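PDB 3OMB: extracellular solute-binding protein, family 1 from Bifidobacterium longum subsp. infantis ATCC 15697, which probably captures a solute, likely a carbohydrate, outside the cell for uptake by an ABC transporter, and binds a magnesium ion. Local coordinates for residues Lys140-Asp144 with Asp464-Asn470; Leu216-Phe221 with Phe487-Gln492; Ala476-Asn480 with Glu521-Trp526. All coordinates share one frame; numbering follows the deposited sequence.

Three contacts far from the magnesium site illustrate how chemistry follows place in a fold. Interaction 3 is buried, two helices meeting through leucine, isoleucine and tryptophan, with polar bridges left to water. Interactions 1 and 2 are partly buried and each sets a loop against another element: in interaction 1 the loop before helix 473-486 meets the end of helix 136-142 through a lysine chain on a tyrosine ring and weak asparagine bonds to carbonyls, and in interaction 2 the loop 216-221 meets the start of helix 490-500 through methionine and aromatic rings. Interactions 1 and 3 touch, M468 reaching A476, N480 and W526. Helix 473-486 supplies 476-480 and ends just before F487, linking interactions 2 and 3.

Interaction 1: Lys140-Asp144 with Asp464-Asn470; sequences KMSTD and DYVNMDN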
loop_
_atom_site.group_PDB
_atom_site.type_symbol
_atom_site.label_atom_id
_atom_site.label_comp_id
_atom_site.label_asym_id
_atom_site.label_seq_id
_atom_site.Cartn_x
_atom_site.Cartn_y
_atom_site.Cartn_z
ATOM N N LYS A 140 14.081 5.606 9.520
ATOM C CA LYS A 140 14.128 4.252 10.025
ATOM C C LYS A 140 13.939 3.242 8.906
ATOM O O LYS A 140 14.662 2.246 8.853
ATOM C CB LYS A 140 13.104 4.065 11.136
ATOM C CG LYS A 140 13.507 4.677 12.471
ATOM C CD LYS A 140 12.485 4.262 13.522
ATOM C CE LYS A 140 12.052 5.387 14.425
ATOM N NZ LYS A 140 13.157 5.689 15.359
HETATM N N MSE A 141 12.997 3.515 8.003
HETATM C CA MSE A 141 12.852 2.754 6.756
HETATM C C MSE A 141 14.138 2.710 5.927
HETATM O O MSE A 141 14.466 1.683 5.315
HETATM C CB MSE A 141 11.787 3.377 5.875
HETATM C CG MSE A 141 10.423 2.849 6.074
HETATM SE SE MSE A 141 9.299 3.607 4.642
HETATM C CE MSE A 141 7.603 3.236 5.510
ATOM N N SER A 142 14.856 3.819 5.908
ATOM C CA SER A 142 16.036 3.938 5.046
ATOM C C SER A 142 17.327 3.386 5.625
ATOM O O SER A 142 18.281 3.174 4.880
ATOM C CB SER A 142 16.240 5.383 4.625
ATOM O OG SER A 142 15.065 5.861 3.995
ATOM N N THR A 143 17.345 3.132 6.937
ATOM C CA THR A 143 18.545 2.739 7.682
ATOM C C THR A 143 18.367 1.327 8.251
ATOM O O THR A 143 17.368 1.032 8.937
ATOM C CB THR A 143 18.792 3.706 8.868
ATOM O OG1 THR A 143 18.803 5.051 8.392
ATOM C CG2 THR A 143 20.106 3.414 9.599
ATOM N N ASP A 144 19.333 0.457 7.979
ATOM C CA ASP A 144 19.266 -0.875 8.540
ATOM C C ASP A 144 19.874 -0.908 9.943
ATOM O O ASP A 144 20.320 0.116 10.484
ATOM C CB ASP A 144 19.889 -1.925 7.607
ATOM C CG ASP A 144 21.374 -1.692 7.357
ATOM O OD1 ASP A 144 22.077 -1.136 8.235
ATOM O OD2 ASP A 144 21.849 -2.090 6.274
ATOM N N ASP A 464 6.243 -0.006 9.791
ATOM C CA ASP A 464 6.489 -0.205 8.377
ATOM C C ASP A 464 7.982 -0.313 8.072
ATOM O O ASP A 464 8.395 -0.875 7.033
ATOM C CB ASP A 464 5.835 0.934 7.589
ATOM C CG ASP A 464 4.294 0.930 7.701
ATOM O OD1 ASP A 464 3.700 -0.117 8.060
ATOM O OD2 ASP A 464 3.665 1.976 7.416
ATOM N N TYR A 465 8.806 0.205 8.979
ATOM C CA TYR A 465 10.248 0.058 8.794
ATOM C C TYR A 465 10.781 -1.319 9.208
ATOM O O TYR A 465 11.980 -1.583 9.063
ATOM C CB TYR A 465 11.011 1.167 9.505
ATOM C CG TYR A 465 10.549 1.458 10.898
ATOM C CD1 TYR A 465 11.012 0.702 11.976
ATOM C CD2 TYR A 465 9.657 2.514 11.150
ATOM C CE1 TYR A 465 10.606 0.990 13.280
ATOM C CE2 TYR A 465 9.255 2.820 12.438
ATOM C CZ TYR A 465 9.738 2.054 13.498
ATOM O OH TYR A 465 9.325 2.335 14.772
ATOM N N VAL A 466 9.902 -2.172 9.743
ATOM C CA VAL A 466 10.259 -3.553 10.037
ATOM C C VAL A 466 9.724 -4.403 8.888
ATOM O O VAL A 466 8.531 -4.751 8.851
ATOM C CB VAL A 466 9.652 -4.055 11.368
ATOM C CG1 VAL A 466 10.099 -5.468 11.650
ATOM C CG2 VAL A 466 9.998 -3.116 12.530
ATOM N N ASN A 467 10.601 -4.719 7.943
ATOM C CA ASN A 467 10.193 -5.411 6.729
ATOM C C ASN A 467 11.348 -6.268 6.188
ATOM O O ASN A 467 12.481 -6.188 6.675
ATOM C CB ASN A 467 9.692 -4.400 5.683
ATOM C CG ASN A 467 10.760 -3.429 5.284
ATOM O OD1 ASN A 467 11.737 -3.816 4.675
ATOM N ND2 ASN A 467 10.614 -2.171 5.672
HETATM N N MSE A 468 11.063 -7.102 5.199
HETATM C CA MSE A 468 12.013 -8.148 4.842
HETATM C C MSE A 468 13.225 -7.550 4.168
HETATM O O MSE A 468 14.331 -8.116 4.189
HETATM C CB MSE A 468 11.339 -9.194 3.979
HETATM C CG MSE A 468 10.259 -9.928 4.761
HETATM SE SE MSE A 468 9.629 -11.494 3.814
HETATM C CE MSE A 468 11.351 -12.091 3.160
ATOM N N ASP A 469 13.010 -6.353 3.647
ATOM C CA ASP A 469 14.023 -5.591 2.960
ATOM C C ASP A 469 15.036 -4.937 3.918
ATOM O O ASP A 469 16.128 -4.551 3.494
ATOM C CB ASP A 469 13.303 -4.532 2.134
ATOM C CG ASP A 469 14.150 -3.975 1.056
ATOM O OD1 ASP A 469 14.099 -2.734 0.893
ATOM O OD2 ASP A 469 14.858 -4.764 0.372
ATOM N N ASN A 470 14.671 -4.842 5.198
ATOM C CA ASN A 470 15.530 -4.310 6.264
ATOM C C ASN A 470 16.134 -5.369 7.223
ATOM O O ASN A 470 16.471 -5.060 8.375
ATOM C CB ASN A 470 14.736 -3.287 7.090
ATOM C CG ASN A 470 15.437 -1.923 7.163
ATOM O OD1 ASN A 470 16.557 -1.761 6.671
ATOM N ND2 ASN A 470 14.776 -0.944 7.784
HETATM O O HOH W 1 12.680 -0.382 4.963
HETATM O O HOH W 2 16.451 0.085 4.362
#
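The ring of Y465 carries the aliphatic chain of K140 over one face: CD stands 3.5 Å above the ring plane, displaced toward the rim, in a CH-pi contact. The other flat group, the amide of N470, turns its ND2 toward carbonyls at and just past the end of helix 136-142. Together they illustrate how, in a protein of the type 2 periplasmic-binding family, a loop can dock on a helix C-terminus. The lysine chain runs along the tyrosine, its CB near CG of the ring and its CD 3.5 Å from the tyrosine CZ. The ring reaches this place because Y465 CG sits between its own backbone N and carbonyl carbon (chi1 45°). The charged NZ of K140 is too distant for more than a weak cation-pi attraction. Cutting Y465 back to an alanine would probably rob the K140 chain of the surface it lies along, letting it turn, and open a gap beside Y533 of helix 519-534. M141, modelled as selenomethionine, crosses the tyrosine at about a right angle, and its CE touches CB of D464 at 3.6 Å. The polar half of the contact centres on N470. One N-H of ND2 points almost straight at Y465 O (3.1 Å, 177°), which lies in the plane of the amide and so fixes its rotation. ND2 also makes weak bonds to K140 O (3.4 Å) and T143 O (3.5 Å), probably by sharing the remaining N-H. N467 braces the same loop, its ND2 giving a bond to D464 O at 2.9 Å. The second N-H of N467 ND2 goes to a water 2.8 Å away, and that water donates in turn to M141 O.

Interaction 2: Leu216-Phe221 with Phe487-Gln492; sequences LEGSYF and FNTTMQ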
loop_
_atom_site.group_PDB
_atom_site.type_symbol
_atom_site.label_atom_id
_atom_site.label_comp_id
_atom_site.label_asym_id
_atom_site.label_seq_id
_atom_site.Cartn_x
_atom_site.Cartn_y
_atom_site.Cartn_z
ATOM N N LEU A 216 -9.276 -14.237 -2.532
ATOM C CA LEU A 216 -7.983 -14.299 -1.843
ATOM C C LEU A 216 -6.868 -14.520 -2.871
ATOM O O LEU A 216 -7.073 -15.203 -3.866
ATOM C CB LEU A 216 -8.000 -15.426 -0.818
ATOM C CG LEU A 216 -9.051 -15.337 0.284
ATOM C CD1 LEU A 216 -8.739 -16.360 1.378
ATOM C CD2 LEU A 216 -9.159 -13.925 0.922
ATOM N N GLU A 217 -5.713 -13.891 -2.662
ATOM C CA GLU A 217 -4.505 -14.203 -3.432
ATOM C C GLU A 217 -3.730 -15.289 -2.710
ATOM O O GLU A 217 -3.753 -15.360 -1.470
ATOM C CB GLU A 217 -3.622 -12.964 -3.582
ATOM C CG GLU A 217 -4.100 -12.024 -4.686
ATOM C CD GLU A 217 -3.796 -12.572 -6.071
ATOM O OE1 GLU A 217 -3.056 -13.583 -6.187
ATOM O OE2 GLU A 217 -4.282 -11.977 -7.047
ATOM N N GLY A 218 -3.026 -16.110 -3.487
ATOM C CA GLY A 218 -2.339 -17.297 -2.961
ATOM C C GLY A 218 -1.273 -17.006 -1.920
ATOM O O GLY A 218 -1.163 -17.740 -0.929
ATOM N N SER A 219 -0.489 -15.944 -2.135
ATOM C CA SER A 219 0.716 -15.707 -1.327
ATOM C C SER A 219 0.730 -14.519 -0.319
ATOM O O SER A 219 1.744 -14.315 0.382
ATOM C CB SER A 219 1.928 -15.617 -2.256
ATOM O OG SER A 219 1.743 -14.523 -3.142
ATOM N N TYR A 220 -0.369 -13.760 -0.230
ATOM C CA TYR A 220 -0.433 -12.584 0.638
ATOM C C TYR A 220 -1.869 -12.069 0.791
ATOM O O TYR A 220 -2.698 -12.281 -0.086
ATOM C CB TYR A 220 0.479 -11.467 0.084
ATOM C CG TYR A 220 0.072 -10.982 -1.289
ATOM C CD1 TYR A 220 0.424 -11.692 -2.432
ATOM C CD2 TYR A 220 -0.667 -9.798 -1.449
ATOM C CE1 TYR A 220 0.053 -11.252 -3.706
ATOM C CE2 TYR A 220 -1.043 -9.344 -2.725
ATOM C CZ TYR A 220 -0.684 -10.081 -3.847
ATOM O OH TYR A 220 -1.061 -9.654 -5.113
ATOM N N PHE A 221 -2.168 -11.395 1.905
ATOM C CA PHE A 221 -3.426 -10.660 2.020
ATOM C C PHE A 221 -3.357 -9.327 1.254
ATOM O O PHE A 221 -2.401 -8.575 1.392
ATOM C CB PHE A 221 -3.831 -10.485 3.481
ATOM C CG PHE A 221 -4.027 -11.786 4.192
ATOM C CD1 PHE A 221 -5.196 -12.525 3.993
ATOM C CD2 PHE A 221 -3.031 -12.295 5.034
ATOM C CE1 PHE A 221 -5.395 -13.758 4.639
ATOM C CE2 PHE A 221 -3.200 -13.541 5.683
ATOM C CZ PHE A 221 -4.392 -14.273 5.487
ATOM N N PHE A 487 1.861 -20.439 2.713
ATOM C CA PHE A 487 0.869 -20.093 1.726
ATOM C C PHE A 487 0.805 -21.127 0.564
ATOM O O PHE A 487 0.459 -20.794 -0.556
ATOM C CB PHE A 487 1.093 -18.651 1.270
ATOM C CG PHE A 487 0.922 -17.644 2.378
ATOM C CD1 PHE A 487 -0.338 -17.213 2.751
ATOM C CD2 PHE A 487 2.021 -17.145 3.057
ATOM C CE1 PHE A 487 -0.507 -16.295 3.775
ATOM C CE2 PHE A 487 1.861 -16.228 4.089
ATOM C CZ PHE A 487 0.591 -15.796 4.442
ATOM N N ASN A 488 1.133 -22.388 0.855
ATOM C CA ASN A 488 0.878 -23.493 -0.075
ATOM C C ASN A 488 -0.626 -23.783 -0.166
ATOM O O ASN A 488 -1.163 -23.846 -1.271
ATOM C CB ASN A 488 1.663 -24.760 0.352
ATOM C CG ASN A 488 1.488 -25.936 -0.621
ATOM O OD1 ASN A 488 1.419 -25.758 -1.840
ATOM N ND2 ASN A 488 1.441 -27.148 -0.073
ATOM N N THR A 489 -1.301 -23.937 0.985
ATOM C CA THR A 489 -2.744 -24.252 1.015
ATOM C C THR A 489 -3.614 -23.354 1.925
ATOM O O THR A 489 -4.840 -23.525 1.958
ATOM C CB THR A 489 -3.033 -25.736 1.423
ATOM O OG1 THR A 489 -2.598 -25.966 2.771
ATOM C CG2 THR A 489 -2.363 -26.765 0.465
ATOM N N THR A 490 -2.995 -22.423 2.653
ATOM C CA THR A 490 -3.726 -21.571 3.601
ATOM C C THR A 490 -4.852 -20.728 2.972
ATOM O O THR A 490 -5.965 -20.722 3.501
ATOM C CB THR A 490 -2.784 -20.712 4.457
ATOM O OG1 THR A 490 -1.883 -21.572 5.166
ATOM C CG2 THR A 490 -3.562 -19.883 5.493
HETATM N N MSE A 491 -4.584 -20.025 1.869
HETATM C CA MSE A 491 -5.650 -19.217 1.254
HETATM C C MSE A 491 -6.742 -20.105 0.679
HETATM O O MSE A 491 -7.915 -19.800 0.790
HETATM C CB MSE A 491 -5.108 -18.320 0.145
HETATM C CG MSE A 491 -4.062 -17.368 0.631
HETATM SE SE MSE A 491 -4.731 -16.173 2.007
HETATM C CE MSE A 491 -3.076 -15.121 2.158
ATOM N N GLN A 492 -6.334 -21.222 0.088
ATOM C CA GLN A 492 -7.258 -22.153 -0.522
ATOM C C GLN A 492 -8.189 -22.703 0.564
ATOM O O GLN A 492 -9.399 -22.696 0.400
ATOM C CB GLN A 492 -6.474 -23.272 -1.218
ATOM C CG GLN A 492 -5.591 -22.813 -2.420
ATOM C CD GLN A 492 -4.506 -21.745 -2.075
ATOM O OE1 GLN A 492 -3.756 -21.874 -1.097
ATOM N NE2 GLN A 492 -4.436 -20.686 -2.902
HETATM O O HOH W 3 -2.197 -20.180 0.283
#
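A Met-aromatic contact joins the loop 216-221 to the first turn of helix 490-500, with M491, modelled as selenomethionine, reaching across to F221. Its CE lies 3.5 Å above the plane of the F221 ring, over the centre, in a CH-pi contact, while SE stands obliquely nearer the rim, 3.6 Å from F221 CE1. A bend in the chain at chi2 (-60°) carries the selenium and methyl over the ring. On the way the chain passes backbone carbonyls of the loop: CG of M491 is 3.3 Å from G218 O and closer still to E217 O, a tight spot in which the exact spacing is doubtful. L216 lies athwart the same side chain, its CD1 4.1 Å from SE. F221 also meets the ring of F258 and touches M227 and L259, which extend the apolar surroundings. F487, just past the end of helix 473-486, adds a second ring. Its CB packs 3.3 Å from G218 O, S219 O sits above one face toward the rim, and F221 CE2 comes up at its edge. T489, the N-cap residue, makes no capping bond with its side chain. A water takes the N-H of M491 at 2.9 Å and lies equally near G218 O. With water as the polar go-between, the loop and helix start are held mainly by dispersion and by Met-aromatic attraction (selenium here in place of sulfur), a chemistry that depends on shape more than on precise bond direction.

Interaction 3: Ala476-Asn480 with Glu521-Trp526; sequences ATKLN and ESTKIW
L479 overlaps the indole of W526, its CD1 lying 3.6 Å above the ring plane but displaced toward the rim. The nearest ring atom to CD1 is W526 CE2, at 3.7 Å, in an off-centre CH-pi contact. The leucine's other methyl, CD2, fits against the neighbouring helix between I525 CG2 (3.8 Å) and the CA and OG of S522. The side chains of L479 and I525 run past one another head to tail. This is helix packing of the roughly antiparallel kind: the segments of helices 473-486 and 519-534 run with their axes 10.0 Å apart at closest approach and 146° between their directions. F248 meets W526 from a strand, and M471 touches both L479 and W526. On the solvent-facing side K478 reaches across I525, its CD 3.6 Å from I525 CD1. Bends at chi3 and chi4 bring its NZ to within 4.5 Å of E521 OE2, beyond salt-bridge range, and a water joins the charges by accepting from NZ and donating to OE2. E521 OE1 and S522 OG each accept a hydrogen bond from N482 ND2. A second water donates to L479 O and accepts a bond from S522 OG at 2.8 Å.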
loop_
_atom_site.group_PDB
_atom_site.type_symbol
_atom_site.label_atom_id
_atom_site.label_comp_id
_atom_site.label_asym_id
_atom_site.label_seq_id
_atom_site.Cartn_x
_atom_site.Cartn_y
_atom_site.Cartn_z
ATOM N N ALA A 476 15.708 -13.105 5.609
ATOM C CA ALA A 476 14.753 -12.900 4.523
ATOM C C ALA A 476 14.481 -14.216 3.776
ATOM O O ALA A 476 13.322 -14.567 3.523
ATOM C CB ALA A 476 15.250 -11.813 3.560
ATOM N N THR A 477 15.564 -14.935 3.477
ATOM C CA THR A 477 15.555 -16.274 2.861
ATOM C C THR A 477 14.739 -17.304 3.653
ATOM O O THR A 477 13.939 -18.033 3.069
ATOM C CB THR A 477 17.022 -16.769 2.652
ATOM O OG1 THR A 477 17.689 -15.868 1.752
ATOM C CG2 THR A 477 17.103 -18.199 2.099
ATOM N N LYS A 478 14.936 -17.373 4.962
ATOM C CA LYS A 478 14.075 -18.210 5.807
ATOM C C LYS A 478 12.606 -17.827 5.702
ATOM O O LYS A 478 11.740 -18.694 5.590
ATOM C CB LYS A 478 14.484 -18.119 7.276
ATOM C CG LYS A 478 15.458 -19.180 7.685
ATOM C CD LYS A 478 15.670 -19.092 9.184
ATOM C CE LYS A 478 17.075 -18.647 9.525
ATOM N NZ LYS A 478 17.867 -19.792 10.100
ATOM N N LEU A 479 12.334 -16.532 5.763
ATOM C CA LEU A 479 10.964 -16.077 5.754
ATOM C C LEU A 479 10.280 -16.388 4.429
ATOM O O LEU A 479 9.115 -16.826 4.434
ATOM C CB LEU A 479 10.866 -14.594 6.100
ATOM C CG LEU A 479 11.220 -14.172 7.531
ATOM C CD1 LEU A 479 11.122 -12.676 7.604
ATOM C CD2 LEU A 479 10.304 -14.814 8.569
ATOM N N ASN A 480 10.993 -16.181 3.319
ATOM C CA ASN A 480 10.493 -16.560 1.973
ATOM C C ASN A 480 10.262 -18.052 1.783
ATOM O O ASN A 480 9.253 -18.469 1.207
ATOM C CB ASN A 480 11.442 -16.070 0.874
ATOM C CG ASN A 480 11.322 -14.592 0.638
ATOM O OD1 ASN A 480 10.255 -14.014 0.845
ATOM N ND2 ASN A 480 12.420 -13.957 0.224
ATOM N N GLU A 521 8.644 -20.408 13.625
ATOM C CA GLU A 521 9.967 -19.877 13.301
ATOM C C GLU A 521 9.874 -18.480 12.703
ATOM O O GLU A 521 10.616 -17.588 13.101
ATOM C CB GLU A 521 10.706 -20.807 12.344
ATOM C CG GLU A 521 12.115 -20.343 12.052
ATOM C CD GLU A 521 12.805 -21.232 11.057
ATOM O OE1 GLU A 521 12.207 -21.527 9.992
ATOM O OE2 GLU A 521 13.945 -21.648 11.338
ATOM N N SER A 522 8.953 -18.302 11.756
ATOM C CA SER A 522 8.698 -17.008 11.158
ATOM C C SER A 522 8.281 -15.981 12.194
ATOM O O SER A 522 8.815 -14.865 12.228
ATOM C CB SER A 522 7.641 -17.132 10.041
ATOM O OG SER A 522 8.178 -17.895 8.971
ATOM N N THR A 523 7.332 -16.349 13.041
ATOM C CA THR A 523 6.914 -15.484 14.146
ATOM C C THR A 523 8.105 -15.013 15.003
ATOM O O THR A 523 8.239 -13.820 15.297
ATOM C CB THR A 523 5.855 -16.204 14.982
ATOM O OG1 THR A 523 4.760 -16.515 14.112
ATOM C CG2 THR A 523 5.317 -15.283 16.100
ATOM N N LYS A 524 8.984 -15.950 15.344
ATOM C CA LYS A 524 10.165 -15.655 16.149
ATOM C C LYS A 524 11.145 -14.721 15.418
ATOM O O LYS A 524 11.694 -13.781 16.009
ATOM C CB LYS A 524 10.868 -16.945 16.571
ATOM C CG LYS A 524 12.152 -16.682 17.397
ATOM C CD LYS A 524 12.496 -17.876 18.270
ATOM C CE LYS A 524 12.865 -19.086 17.440
ATOM N NZ LYS A 524 13.393 -20.173 18.348
ATOM N N ILE A 525 11.321 -14.951 14.129
ATOM C CA ILE A 525 12.160 -14.071 13.330
ATOM C C ILE A 525 11.602 -12.639 13.244
ATOM O O ILE A 525 12.330 -11.669 13.487
ATOM C CB ILE A 525 12.446 -14.682 11.929
ATOM C CG1 ILE A 525 13.377 -15.890 12.091
ATOM C CG2 ILE A 525 13.002 -13.625 11.011
ATOM C CD1 ILE A 525 13.438 -16.850 10.849
ATOM N N TRP A 526 10.314 -12.499 12.949
ATOM C CA TRP A 526 9.684 -11.175 13.006
ATOM C C TRP A 526 9.779 -10.520 14.381
ATOM O O TRP A 526 10.044 -9.313 14.474
ATOM C CB TRP A 526 8.243 -11.240 12.556
ATOM C CG TRP A 526 8.082 -11.368 11.086
ATOM C CD1 TRP A 526 7.612 -12.456 10.398
ATOM C CD2 TRP A 526 8.376 -10.374 10.112
ATOM N NE1 TRP A 526 7.596 -12.199 9.053
ATOM C CE2 TRP A 526 8.057 -10.923 8.846
ATOM C CE3 TRP A 526 8.878 -9.066 10.179
ATOM C CZ2 TRP A 526 8.227 -10.211 7.657
ATOM C CZ3 TRP A 526 9.026 -8.346 8.999
ATOM C CH2 TRP A 526 8.707 -8.926 7.751
HETATM O O HOH W 4 16.012 -20.409 12.189
HETATM O O HOH W 5 7.264 -16.615 6.698
#